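Long-range contacts in L-threonine dehydrogenase (Flavobacterium frigidimaris, PDB 2YY7), which probably catalyses the NAD-dependent oxidation of L-threonine at its 3-hydroxyl group, as a short-chain dehydrogenase/reductase built on a Rossmann fold: residues M1-G9 with H67-A76; N53-E61 with H100-K109. All coordinates share one frame; numbering follows the deposited sequence.

Interaction 1 (M1-G9 with H67-A76). With NAD (nicotinamide-adenine-dinucleotide), chain E.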
loop_
_atom_site.group_PDB
_atom_site.type_symbol
_atom_site.label_atom_id
_atom_site.label_comp_id
_atom_site.label_asym_id
_atom_site.label_seq_id
_atom_site.Cartn_x
_atom_site.Cartn_y
_atom_site.Cartn_z
ATOM N N MET A 1 -8.311 -5.893 35.991
ATOM C CA MET A 1 -6.882 -5.467 36.025
ATOM C C MET A 1 -6.601 -4.392 34.978
ATOM O O MET A 1 -7.044 -4.498 33.831
ATOM C CB MET A 1 -5.973 -6.668 35.762
ATOM C CG MET A 1 -4.499 -6.317 35.678
ATOM S SD MET A 1 -3.566 -7.548 34.747
ATOM C CE MET A 1 -3.251 -6.664 33.210
ATOM N N ASN A 2 -5.863 -3.360 35.373
ATOM C CA ASN A 2 -5.520 -2.286 34.454
ATOM C C ASN A 2 -4.417 -2.745 33.516
ATOM O O ASN A 2 -3.591 -3.583 33.873
ATOM C CB ASN A 2 -5.057 -1.041 35.215
ATOM C CG ASN A 2 -6.213 -0.225 35.759
ATOM O OD1 ASN A 2 -6.011 0.822 36.369
ATOM N ND2 ASN A 2 -7.436 -0.700 35.537
ATOM N N PRO A 3 -4.391 -2.200 32.297
ATOM C CA PRO A 3 -3.362 -2.590 31.336
ATOM C C PRO A 3 -2.006 -1.997 31.688
ATOM O O PRO A 3 -1.911 -1.031 32.443
ATOM C CB PRO A 3 -3.902 -2.038 30.025
ATOM C CG PRO A 3 -4.543 -0.757 30.465
ATOM C CD PRO A 3 -5.287 -1.179 31.721
ATOM N N LYS A 4 -0.957 -2.600 31.145
ATOM C CA LYS A 4 0.395 -2.117 31.352
ATOM C C LYS A 4 0.738 -1.572 29.970
ATOM O O LYS A 4 0.918 -2.333 29.021
ATOM C CB LYS A 4 1.322 -3.268 31.736
ATOM C CG LYS A 4 2.681 -2.803 32.196
ATOM C CD LYS A 4 2.565 -1.860 33.389
ATOM C CE LYS A 4 3.938 -1.417 33.861
ATOM N NZ LYS A 4 4.758 -2.591 34.289
ATOM N N ILE A 5 0.822 -0.252 29.872
ATOM C CA ILE A 5 1.051 0.424 28.603
ATOM C C ILE A 5 2.470 0.863 28.255
ATOM O O ILE A 5 3.209 1.369 29.098
ATOM C CB ILE A 5 0.135 1.671 28.514
ATOM C CG1 ILE A 5 -1.323 1.254 28.738
ATOM C CG2 ILE A 5 0.302 2.356 27.158
ATOM C CD1 ILE A 5 -2.267 2.411 29.015
ATOM N N LEU A 6 2.829 0.672 26.992
ATOM C CA LEU A 6 4.125 1.094 26.483
ATOM C C LEU A 6 3.864 2.038 25.317
ATOM O O LEU A 6 3.270 1.649 24.307
ATOM C CB LEU A 6 4.953 -0.099 25.997
ATOM C CG LEU A 6 6.259 0.288 25.289
ATOM C CD1 LEU A 6 7.170 1.059 26.251
ATOM C CD2 LEU A 6 6.955 -0.968 24.775
ATOM N N ILE A 7 4.276 3.292 25.471
ATOM C CA ILE A 7 4.103 4.276 24.414
ATOM C C ILE A 7 5.453 4.473 23.729
ATOM O O ILE A 7 6.415 4.924 24.350
ATOM C CB ILE A 7 3.620 5.627 24.976
ATOM C CG1 ILE A 7 2.241 5.458 25.618
ATOM C CG2 ILE A 7 3.558 6.661 23.858
ATOM C CD1 ILE A 7 1.770 6.672 26.381
ATOM N N ILE A 8 5.520 4.110 22.454
ATOM C CA ILE A 8 6.746 4.242 21.679
ATOM C C ILE A 8 6.650 5.565 20.922
ATOM O O ILE A 8 5.699 5.787 20.167
ATOM C CB ILE A 8 6.891 3.059 20.698
ATOM C CG1 ILE A 8 6.853 1.743 21.482
ATOM C CG2 ILE A 8 8.202 3.163 19.919
ATOM C CD1 ILE A 8 6.954 0.501 20.603
ATOM N N GLY A 9 7.632 6.439 21.144
ATOM C CA GLY A 9 7.635 7.752 20.522
ATOM C C GLY A 9 6.847 8.687 21.424
ATOM O O GLY A 9 6.118 9.554 20.951
ATOM N N HIS A 67 8.750 -4.867 31.492
ATOM C CA HIS A 67 7.655 -4.050 32.005
ATOM C C HIS A 67 6.318 -4.770 31.861
ATOM O O HIS A 67 5.259 -4.178 32.063
ATOM C CB HIS A 67 7.616 -2.690 31.297
ATOM C CG HIS A 67 8.697 -1.754 31.745
ATOM N ND1 HIS A 67 8.705 -1.173 32.993
ATOM C CD2 HIS A 67 9.825 -1.330 31.125
ATOM C CE1 HIS A 67 9.790 -0.431 33.125
ATOM N NE2 HIS A 67 10.487 -0.510 32.006
ATOM N N LYS A 68 6.384 -6.055 31.518
ATOM C CA LYS A 68 5.194 -6.895 31.369
ATOM C C LYS A 68 4.065 -6.137 30.673
ATOM O O LYS A 68 2.956 -6.022 31.201
ATOM C CB LYS A 68 4.728 -7.370 32.747
ATOM C CG LYS A 68 5.833 -8.001 33.591
ATOM C CD LYS A 68 6.367 -9.287 32.965
ATOM C CE LYS A 68 7.518 -9.864 33.788
ATOM N NZ LYS A 68 8.019 -11.155 33.237
ATOM N N ILE A 69 4.359 -5.647 29.476
ATOM C CA ILE A 69 3.416 -4.862 28.684
ATOM C C ILE A 69 2.258 -5.644 28.080
ATOM O O ILE A 69 2.442 -6.755 27.579
ATOM C CB ILE A 69 4.154 -4.143 27.529
ATOM C CG1 ILE A 69 5.229 -3.210 28.102
ATOM C CG2 ILE A 69 3.154 -3.381 26.649
ATOM C CD1 ILE A 69 4.689 -2.142 29.026
ATOM N N THR A 70 1.068 -5.049 28.116
ATOM C CA THR A 70 -0.118 -5.667 27.535
ATOM C C THR A 70 -0.598 -4.841 26.336
ATOM O O THR A 70 -1.113 -5.394 25.370
ATOM C CB THR A 70 -1.276 -5.784 28.559
ATOM O OG1 THR A 70 -1.698 -4.477 28.968
ATOM C CG2 THR A 70 -0.830 -6.574 29.782
ATOM N N ASP A 71 -0.413 -3.523 26.400
ATOM C CA ASP A 71 -0.832 -2.621 25.325
ATOM C C ASP A 71 0.319 -1.767 24.778
ATOM O O ASP A 71 1.119 -1.225 25.538
ATOM C CB ASP A 71 -1.919 -1.649 25.807
ATOM C CG ASP A 71 -3.190 -2.342 26.261
ATOM O OD1 ASP A 71 -4.246 -1.673 26.222
ATOM O OD2 ASP A 71 -3.143 -3.524 26.667
ATOM N N ILE A 72 0.384 -1.630 23.459
ATOM C CA ILE A 72 1.415 -0.803 22.847
ATOM C C ILE A 72 0.799 0.255 21.942
ATOM O O ILE A 72 -0.042 -0.052 21.093
ATOM C CB ILE A 72 2.418 -1.633 22.002
ATOM C CG1 ILE A 72 3.317 -2.465 22.918
ATOM C CG2 ILE A 72 3.280 -0.694 21.134
ATOM C CD1 ILE A 72 4.434 -3.189 22.192
ATOM N N TYR A 73 1.200 1.504 22.161
ATOM C CA TYR A 73 0.762 2.624 21.338
ATOM C C TYR A 73 2.026 3.008 20.561
ATOM O O TYR A 73 2.940 3.623 21.119
ATOM C CB TYR A 73 0.303 3.808 22.201
ATOM C CG TYR A 73 -0.989 3.582 22.959
ATOM C CD1 TYR A 73 -2.150 4.289 22.629
ATOM C CD2 TYR A 73 -1.048 2.677 24.019
ATOM C CE1 TYR A 73 -3.340 4.102 23.343
ATOM C CE2 TYR A 73 -2.232 2.478 24.739
ATOM C CZ TYR A 73 -3.373 3.195 24.397
ATOM O OH TYR A 73 -4.537 3.001 25.107
ATOM N N LEU A 74 2.084 2.616 19.290
ATOM C CA LEU A 74 3.237 2.904 18.430
ATOM C C LEU A 74 3.060 4.245 17.724
ATOM O O LEU A 74 2.393 4.339 16.688
ATOM C CB LEU A 74 3.402 1.792 17.394
ATOM C CG LEU A 74 4.462 1.960 16.298
ATOM C CD1 LEU A 74 5.845 2.092 16.911
ATOM C CD2 LEU A 74 4.410 0.759 15.372
ATOM N N MET A 75 3.675 5.276 18.283
ATOM C CA MET A 75 3.562 6.619 17.737
ATOM C C MET A 75 4.767 7.044 16.914
ATOM O O MET A 75 4.701 8.035 16.197
ATOM C CB MET A 75 3.355 7.616 18.878
ATOM C CG MET A 75 2.291 7.186 19.876
ATOM S SD MET A 75 0.694 6.847 19.089
ATOM C CE MET A 75 0.001 8.498 19.016
ATOM N N ALA A 76 5.863 6.299 17.011
ATOM C CA ALA A 76 7.079 6.641 16.279
ATOM C C ALA A 76 6.949 6.460 14.772
ATOM O O ALA A 76 6.462 5.436 14.296
ATOM C CB ALA A 76 8.265 5.816 16.809
HETATM P PA NAD E . 6.354 13.520 16.280
HETATM O O1A NAD E . 6.035 14.786 16.997
HETATM O O2A NAD E . 7.288 13.652 15.132
HETATM O O5B NAD E . 6.791 12.390 17.299
HETATM C C5B NAD E . 7.480 11.249 16.875
HETATM C C4B NAD E . 8.301 10.711 18.021
HETATM O O4B NAD E . 8.838 9.451 17.612
HETATM C C3B NAD E . 9.477 11.649 18.383
HETATM O O3B NAD E . 9.490 11.962 19.787
HETATM C C2B NAD E . 10.704 10.869 17.897
HETATM O O2B NAD E . 11.857 11.124 18.680
HETATM C C1B NAD E . 10.209 9.419 18.006
HETATM N N9A NAD E . 11.007 8.482 17.202
HETATM C C8A NAD E . 11.470 8.693 15.904
HETATM N N7A NAD E . 12.177 7.615 15.535
HETATM C C5A NAD E . 12.143 6.737 16.562
HETATM C C6A NAD E . 12.734 5.493 16.724
HETATM N N6A NAD E . 13.535 5.008 15.800
HETATM N N1A NAD E . 12.559 4.820 17.905
HETATM C C2A NAD E . 11.800 5.361 18.932
HETATM N N3A NAD E . 11.227 6.611 18.802
HETATM C C4A NAD E . 11.419 7.277 17.617
HETATM O O3 NAD E . 5.007 12.925 15.639
HETATM P PN NAD E . 3.483 13.003 16.191
HETATM O O1N NAD E . 3.399 12.755 17.669
HETATM O O2N NAD E . 2.877 14.194 15.537
HETATM O O5D NAD E . 2.831 11.716 15.445
HETATM C C5D NAD E . 2.769 10.440 16.100
HETATM C C4D NAD E . 2.010 9.448 15.176
HETATM O O4D NAD E . 0.764 10.000 14.794
HETATM C C3D NAD E . 2.735 9.161 13.857
HETATM O O3D NAD E . 2.464 7.816 13.475
HETATM C C2D NAD E . 2.037 10.063 12.867
HETATM O O2D NAD E . 2.259 9.563 11.569
HETATM C C1D NAD E . 0.591 10.024 13.360
HETATM N N1N NAD E . -0.146 11.214 12.874
HETATM C C2N NAD E . 0.161 12.463 13.376
HETATM C C3N NAD E . -0.536 13.574 12.913
HETATM C C7N NAD E . -0.308 14.930 13.524
HETATM O O7N NAD E . -1.003 15.971 12.929
HETATM N N7N NAD E . 0.548 15.130 14.542
HETATM C C4N NAD E . -1.527 13.429 11.924
HETATM C C5N NAD E . -1.844 12.154 11.446
HETATM C C6N NAD E . -1.142 11.057 11.904
#
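The ring of Tyr73 receives the CG2 methyl of Ile5 at a slant, 3.4 Å from CD2, while the carbonyl oxygen of Leu6 sits near the ring plane at an edge. The other ring, the His67 imidazole, whose NE2 is hydrogen-bonded to Glu50, has the ammonium of Lys4 near its plane at the edge, but NZ bonds elsewhere: it donates to His67 O at 2.8 Å, coming from above that carbonyl plane. Bends at chi2 (58°) and chi4 (-61°) curl the Lys4 chain back over this carbonyl; an alanine here would probably leave His67 O, just past the end of helix 57-66, without this donor. The backbone of Lys4 is gripped as well. Its oxygen accepts from both Thr70 N, in the carbonyl plane, and Asp71 N, above it. Its N donates to Thr70 OG1 (3.0 Å), and that hydroxyl in turn donates a hydrogen bond to Asp71 OD2 at 2.9 Å, so one threonine oxygen links the two strand starts.

From there strands 5-8 and 71-74 run parallel, their axes 4.8 Å apart at the closest, with Leu6 N on Asp71 O, Tyr73 N on Leu6 O and Ile8 N on Tyr73 O; Met75 N closes the series on Ile8 O at 2.8 Å. Ile5, Ile7, Asp71 and Tyr73 project from one face, Leu6, Ile8, Ile72 and Leu74 from the other, where Ile8 CD1 meets Ile72 CG2 at 3.9 Å. These are central strands of the Rossmann sheet, and their C-terminal ends reach the cofactor: Gly9 CA lies 3.6 Å from O4B of NAD. Helix 13-26 covers the Ile5 and Ile7 face, helix 87-106 packs on Ile72 and Leu74, and strands 31-35 and 112-118 extend the sheet beyond 5-8 and 71-74 respectively.

Interaction 2 (N53-E61 with H100-K109). With NAD (nicotinamide-adenine-dinucleotide), chain E.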
loop_
_atom_site.group_PDB
_atom_site.type_symbol
_atom_site.label_atom_id
_atom_site.label_comp_id
_atom_site.label_asym_id
_atom_site.label_seq_id
_atom_site.Cartn_x
_atom_site.Cartn_y
_atom_site.Cartn_z
ATOM N N ASN A 53 14.808 2.159 20.342
ATOM C CA ASN A 53 14.822 2.428 18.913
ATOM C C ASN A 53 13.785 1.464 18.355
ATOM O O ASN A 53 14.018 0.258 18.313
ATOM C CB ASN A 53 16.186 2.128 18.290
ATOM C CG ASN A 53 16.242 2.526 16.827
ATOM O OD1 ASN A 53 15.229 2.487 16.132
ATOM N ND2 ASN A 53 17.423 2.906 16.352
ATOM N N ALA A 54 12.638 1.999 17.949
ATOM C CA ALA A 54 11.541 1.190 17.416
ATOM C C ALA A 54 11.924 0.368 16.187
ATOM O O ALA A 54 11.189 -0.533 15.779
ATOM C CB ALA A 54 10.349 2.091 17.088
ATOM N N LEU A 55 13.076 0.682 15.604
ATOM C CA LEU A 55 13.563 -0.022 14.421
ATOM C C LEU A 55 14.173 -1.370 14.815
ATOM O O LEU A 55 14.384 -2.241 13.969
ATOM C CB LEU A 55 14.624 0.840 13.728
ATOM C CG LEU A 55 14.562 1.140 12.229
ATOM C CD1 LEU A 55 13.160 1.507 11.814
ATOM C CD2 LEU A 55 15.525 2.280 11.922
ATOM N N ASP A 56 14.448 -1.535 16.106
ATOM C CA ASP A 56 15.066 -2.761 16.615
ATOM C C ASP A 56 14.061 -3.634 17.362
ATOM O O ASP A 56 13.649 -3.308 18.471
ATOM C CB ASP A 56 16.227 -2.394 17.548
ATOM C CG ASP A 56 17.051 -3.598 17.973
ATOM O OD1 ASP A 56 16.468 -4.675 18.211
ATOM O OD2 ASP A 56 18.288 -3.455 18.086
ATOM N N PHE A 57 13.675 -4.748 16.748
ATOM C CA PHE A 57 12.712 -5.664 17.355
ATOM C C PHE A 57 13.115 -6.148 18.753
ATOM O O PHE A 57 12.274 -6.209 19.653
ATOM C CB PHE A 57 12.485 -6.870 16.436
ATOM C CG PHE A 57 11.564 -7.913 17.013
ATOM C CD1 PHE A 57 12.042 -8.870 17.904
ATOM C CD2 PHE A 57 10.216 -7.932 16.670
ATOM C CE1 PHE A 57 11.191 -9.831 18.445
ATOM C CE2 PHE A 57 9.353 -8.890 17.207
ATOM C CZ PHE A 57 9.842 -9.843 18.095
ATOM N N ASN A 58 14.389 -6.488 18.936
ATOM C CA ASN A 58 14.854 -6.976 20.234
ATOM C C ASN A 58 14.707 -5.959 21.364
ATOM O O ASN A 58 14.387 -6.331 22.497
ATOM C CB ASN A 58 16.310 -7.435 20.147
ATOM C CG ASN A 58 16.500 -8.586 19.176
ATOM O OD1 ASN A 58 15.779 -9.582 19.223
ATOM N ND2 ASN A 58 17.481 -8.457 18.294
ATOM N N GLN A 59 14.943 -4.683 21.069
ATOM C CA GLN A 59 14.818 -3.649 22.091
ATOM C C GLN A 59 13.367 -3.509 22.553
ATOM O O GLN A 59 13.107 -3.293 23.731
ATOM C CB GLN A 59 15.318 -2.300 21.569
ATOM C CG GLN A 59 16.775 -2.293 21.143
ATOM C CD GLN A 59 17.301 -0.895 20.890
ATOM O OE1 GLN A 59 18.311 -0.713 20.211
ATOM N NE2 GLN A 59 16.630 0.097 21.447
ATOM N N ILE A 60 12.426 -3.625 21.622
ATOM C CA ILE A 60 11.010 -3.515 21.967
ATOM C C ILE A 60 10.587 -4.747 22.763
ATOM O O ILE A 60 9.928 -4.632 23.795
ATOM C CB ILE A 60 10.122 -3.410 20.707
ATOM C CG1 ILE A 60 10.560 -2.210 19.856
ATOM C CG2 ILE A 60 8.661 -3.259 21.117
ATOM C CD1 ILE A 60 9.812 -2.085 18.531
ATOM N N GLU A 61 10.973 -5.920 22.277
ATOM C CA GLU A 61 10.643 -7.173 22.946
ATOM C C GLU A 61 11.147 -7.137 24.391
ATOM O O GLU A 61 10.458 -7.589 25.306
ATOM C CB GLU A 61 11.274 -8.352 22.194
ATOM C CG GLU A 61 10.915 -9.719 22.755
ATOM C CD GLU A 61 11.546 -10.862 21.974
ATOM O OE1 GLU A 61 12.794 -10.897 21.858
ATOM O OE2 GLU A 61 10.792 -11.726 21.476
ATOM N N HIS A 100 7.319 -4.998 13.744
ATOM C CA HIS A 100 7.810 -5.486 15.039
ATOM C C HIS A 100 6.693 -5.566 16.067
ATOM O O HIS A 100 6.540 -6.580 16.748
ATOM C CB HIS A 100 8.908 -4.581 15.590
ATOM C CG HIS A 100 10.131 -4.529 14.730
ATOM N ND1 HIS A 100 10.467 -5.541 13.857
ATOM C CD2 HIS A 100 11.116 -3.606 14.638
ATOM C CE1 HIS A 100 11.608 -5.241 13.262
ATOM N NE2 HIS A 100 12.023 -4.073 13.720
ATOM N N VAL A 101 5.918 -4.495 16.189
ATOM C CA VAL A 101 4.817 -4.468 17.151
ATOM C C VAL A 101 3.723 -5.470 16.775
ATOM O O VAL A 101 3.158 -6.128 17.645
ATOM C CB VAL A 101 4.203 -3.049 17.267
ATOM C CG1 VAL A 101 2.982 -3.072 18.187
ATOM C CG2 VAL A 101 5.244 -2.084 17.815
ATOM N N LEU A 102 3.434 -5.591 15.481
ATOM C CA LEU A 102 2.412 -6.530 15.030
ATOM C C LEU A 102 2.865 -7.960 15.308
ATOM O O LEU A 102 2.062 -8.802 15.715
ATOM C CB LEU A 102 2.120 -6.350 13.531
ATOM C CG LEU A 102 1.313 -5.119 13.092
ATOM C CD1 LEU A 102 1.193 -5.106 11.569
ATOM C CD2 LEU A 102 -0.081 -5.144 13.722
ATOM N N ASN A 103 4.151 -8.229 15.086
ATOM C CA ASN A 103 4.708 -9.559 15.331
ATOM C C ASN A 103 4.700 -9.886 16.830
ATOM O O ASN A 103 4.592 -11.050 17.213
ATOM C CB ASN A 103 6.134 -9.658 14.766
ATOM C CG ASN A 103 6.156 -9.981 13.274
ATOM O OD1 ASN A 103 7.125 -9.677 12.571
ATOM N ND2 ASN A 103 5.094 -10.618 12.789
ATOM N N LEU A 104 4.815 -8.870 17.680
ATOM C CA LEU A 104 4.779 -9.116 19.121
ATOM C C LEU A 104 3.368 -9.576 19.481
ATOM O O LEU A 104 3.183 -10.457 20.323
ATOM C CB LEU A 104 5.122 -7.849 19.922
ATOM C CG LEU A 104 6.550 -7.580 20.439
ATOM C CD1 LEU A 104 7.290 -8.889 20.652
ATOM C CD2 LEU A 104 7.309 -6.702 19.476
ATOM N N ALA A 105 2.372 -8.977 18.833
ATOM C CA ALA A 105 0.981 -9.342 19.079
ATOM C C ALA A 105 0.716 -10.737 18.515
ATOM O O ALA A 105 0.015 -11.544 19.128
ATOM C CB ALA A 105 0.044 -8.321 18.436
ATOM N N LYS A 106 1.284 -11.017 17.346
ATOM C CA LYS A 106 1.126 -12.324 16.706
ATOM C C LYS A 106 1.689 -13.423 17.615
ATOM O O LYS A 106 1.128 -14.518 17.712
ATOM C CB LYS A 106 1.856 -12.325 15.356
ATOM C CG LYS A 106 1.831 -13.639 14.582
ATOM C CD LYS A 106 2.427 -13.442 13.189
ATOM C CE LYS A 106 2.549 -14.754 12.418
ATOM N NZ LYS A 106 3.628 -15.621 12.967
ATOM N N ALA A 107 2.797 -13.119 18.286
ATOM C CA ALA A 107 3.449 -14.072 19.180
ATOM C C ALA A 107 2.789 -14.136 20.559
ATOM O O ALA A 107 3.235 -14.883 21.428
ATOM C CB ALA A 107 4.930 -13.715 19.329
ATOM N N LYS A 108 1.738 -13.345 20.754
ATOM C CA LYS A 108 1.009 -13.308 22.024
ATOM C C LYS A 108 1.822 -12.701 23.167
ATOM O O LYS A 108 1.564 -12.984 24.336
ATOM C CB LYS A 108 0.559 -14.716 22.432
ATOM C CG LYS A 108 -0.252 -15.463 21.380
ATOM C CD LYS A 108 -1.615 -14.834 21.173
ATOM C CE LYS A 108 -2.484 -15.698 20.269
ATOM N NZ LYS A 108 -3.847 -15.119 20.096
ATOM N N LYS A 109 2.804 -11.869 22.836
ATOM C CA LYS A 109 3.623 -11.230 23.860
ATOM C C LYS A 109 2.957 -9.957 24.385
ATOM O O LYS A 109 3.335 -9.435 25.433
ATOM C CB LYS A 109 5.017 -10.940 23.304
ATOM C CG LYS A 109 5.879 -12.196 23.237
ATOM C CD LYS A 109 7.030 -12.046 22.271
ATOM C CE LYS A 109 7.828 -13.343 22.184
ATOM N NZ LYS A 109 8.753 -13.344 21.013
HETATM P PA NAD E . 6.354 13.520 16.280
HETATM O O1A NAD E . 6.035 14.786 16.997
HETATM O O2A NAD E . 7.288 13.652 15.132
HETATM O O5B NAD E . 6.791 12.390 17.299
HETATM C C5B NAD E . 7.480 11.249 16.875
HETATM C C4B NAD E . 8.301 10.711 18.021
HETATM O O4B NAD E . 8.838 9.451 17.612
HETATM C C3B NAD E . 9.477 11.649 18.383
HETATM O O3B NAD E . 9.490 11.962 19.787
HETATM C C2B NAD E . 10.704 10.869 17.897
HETATM O O2B NAD E . 11.857 11.124 18.680
HETATM C C1B NAD E . 10.209 9.419 18.006
HETATM N N9A NAD E . 11.007 8.482 17.202
HETATM C C8A NAD E . 11.470 8.693 15.904
HETATM N N7A NAD E . 12.177 7.615 15.535
HETATM C C5A NAD E . 12.143 6.737 16.562
HETATM C C6A NAD E . 12.734 5.493 16.724
HETATM N N6A NAD E . 13.535 5.008 15.800
HETATM N N1A NAD E . 12.559 4.820 17.905
HETATM C C2A NAD E . 11.800 5.361 18.932
HETATM N N3A NAD E . 11.227 6.611 18.802
HETATM C C4A NAD E . 11.419 7.277 17.617
HETATM O O3 NAD E . 5.007 12.925 15.639
HETATM P PN NAD E . 3.483 13.003 16.191
HETATM O O1N NAD E . 3.399 12.755 17.669
HETATM O O2N NAD E . 2.877 14.194 15.537
HETATM O O5D NAD E . 2.831 11.716 15.445
HETATM C C5D NAD E . 2.769 10.440 16.100
HETATM C C4D NAD E . 2.010 9.448 15.176
HETATM O O4D NAD E . 0.764 10.000 14.794
HETATM C C3D NAD E . 2.735 9.161 13.857
HETATM O O3D NAD E . 2.464 7.816 13.475
HETATM C C2D NAD E . 2.037 10.063 12.867
HETATM O O2D NAD E . 2.259 9.563 11.569
HETATM C C1D NAD E . 0.591 10.024 13.360
HETATM N N1N NAD E . -0.146 11.214 12.874
HETATM C C2N NAD E . 0.161 12.463 13.376
HETATM C C3N NAD E . -0.536 13.574 12.913
HETATM C C7N NAD E . -0.308 14.930 13.524
HETATM O O7N NAD E . -1.003 15.971 12.929
HETATM N N7N NAD E . 0.548 15.130 14.542
HETATM C C4N NAD E . -1.527 13.429 11.924
HETATM C C5N NAD E . -1.844 12.154 11.446
HETATM C C6N NAD E . -1.142 11.057 11.904
#
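Helices 57-61 and 100-106 cross at -51° with their axes 10.2 Å apart, and the backbones come closest where Phe57 opens the first helix beside His100. This is helix-helix packing within the Rossmann domain, and the turn 53-56 that leads into the first helix also holds the adenine of NAD. Asn53 OD1 closes an Asx turn on Leu55 N and accepts from N6A of the cofactor, while Ala54 N donates to N1A at 2.8 Å; together they read both the amino group and the neighbouring ring nitrogen of adenine. Asp56 then caps the helix, its OD1 taking the N-H of Gln59 and, weakly, that of Asn58.

His100 is the side chain that joins this turn to the second helix. In its ring plane NE2 donates to Leu55 O at 3.0 Å, though it meets that carbonyl from well above the carbonyl plane. Phe57 CB sits over the centre of the imidazole, 3.6 Å from the centroid, in a CH-pi contact. With CG anti to the backbone N (chi1 177°), the Phe57 ring is carried past the histidine and turns an edge to its face in an offset edge-to-face pair, the planes at 80°. The imidazole is thus gripped at its edge and over one face, which should fix its rotation.

Beyond it, Phe57 CZ touches Leu104 CD1 at 3.7 Å, and Ile60 packs its CG2 on Leu104 CD2 and its CD1 on His100 CB. The outer end is closed by charge just past the Schellman motif at Lys108: both chains extended beyond CG, Lys109 NZ meets Glu61 OE2 in a salt bridge of 2.6 Å, nearly in line with the C-O bond.

How the interactions relate
Starting from the N terminus, strand 5-8 comes first, and helix 13-26 and strand 31-35 follow before segment 53-61 starts helix 57-66. That helix leads directly into strand 71-74, where interaction 1 closes its loop back to strand 5-8. Interaction 2 closes later, when the end of helix 87-106 returns to the start of helix 57-66, so the two loops cross instead of nesting. The sheet touches both partners of interaction 2: Ile8 CG2 lies 3.7 Å from Ala54 CB in the turn before helix 57-66, and Ile72 CG2 is 3.8 Å from Val101 CG1 on helix 87-106. Interaction 1 thus joins two sheet strands, interaction 2 joins two helices packed on them, and both reach NAD.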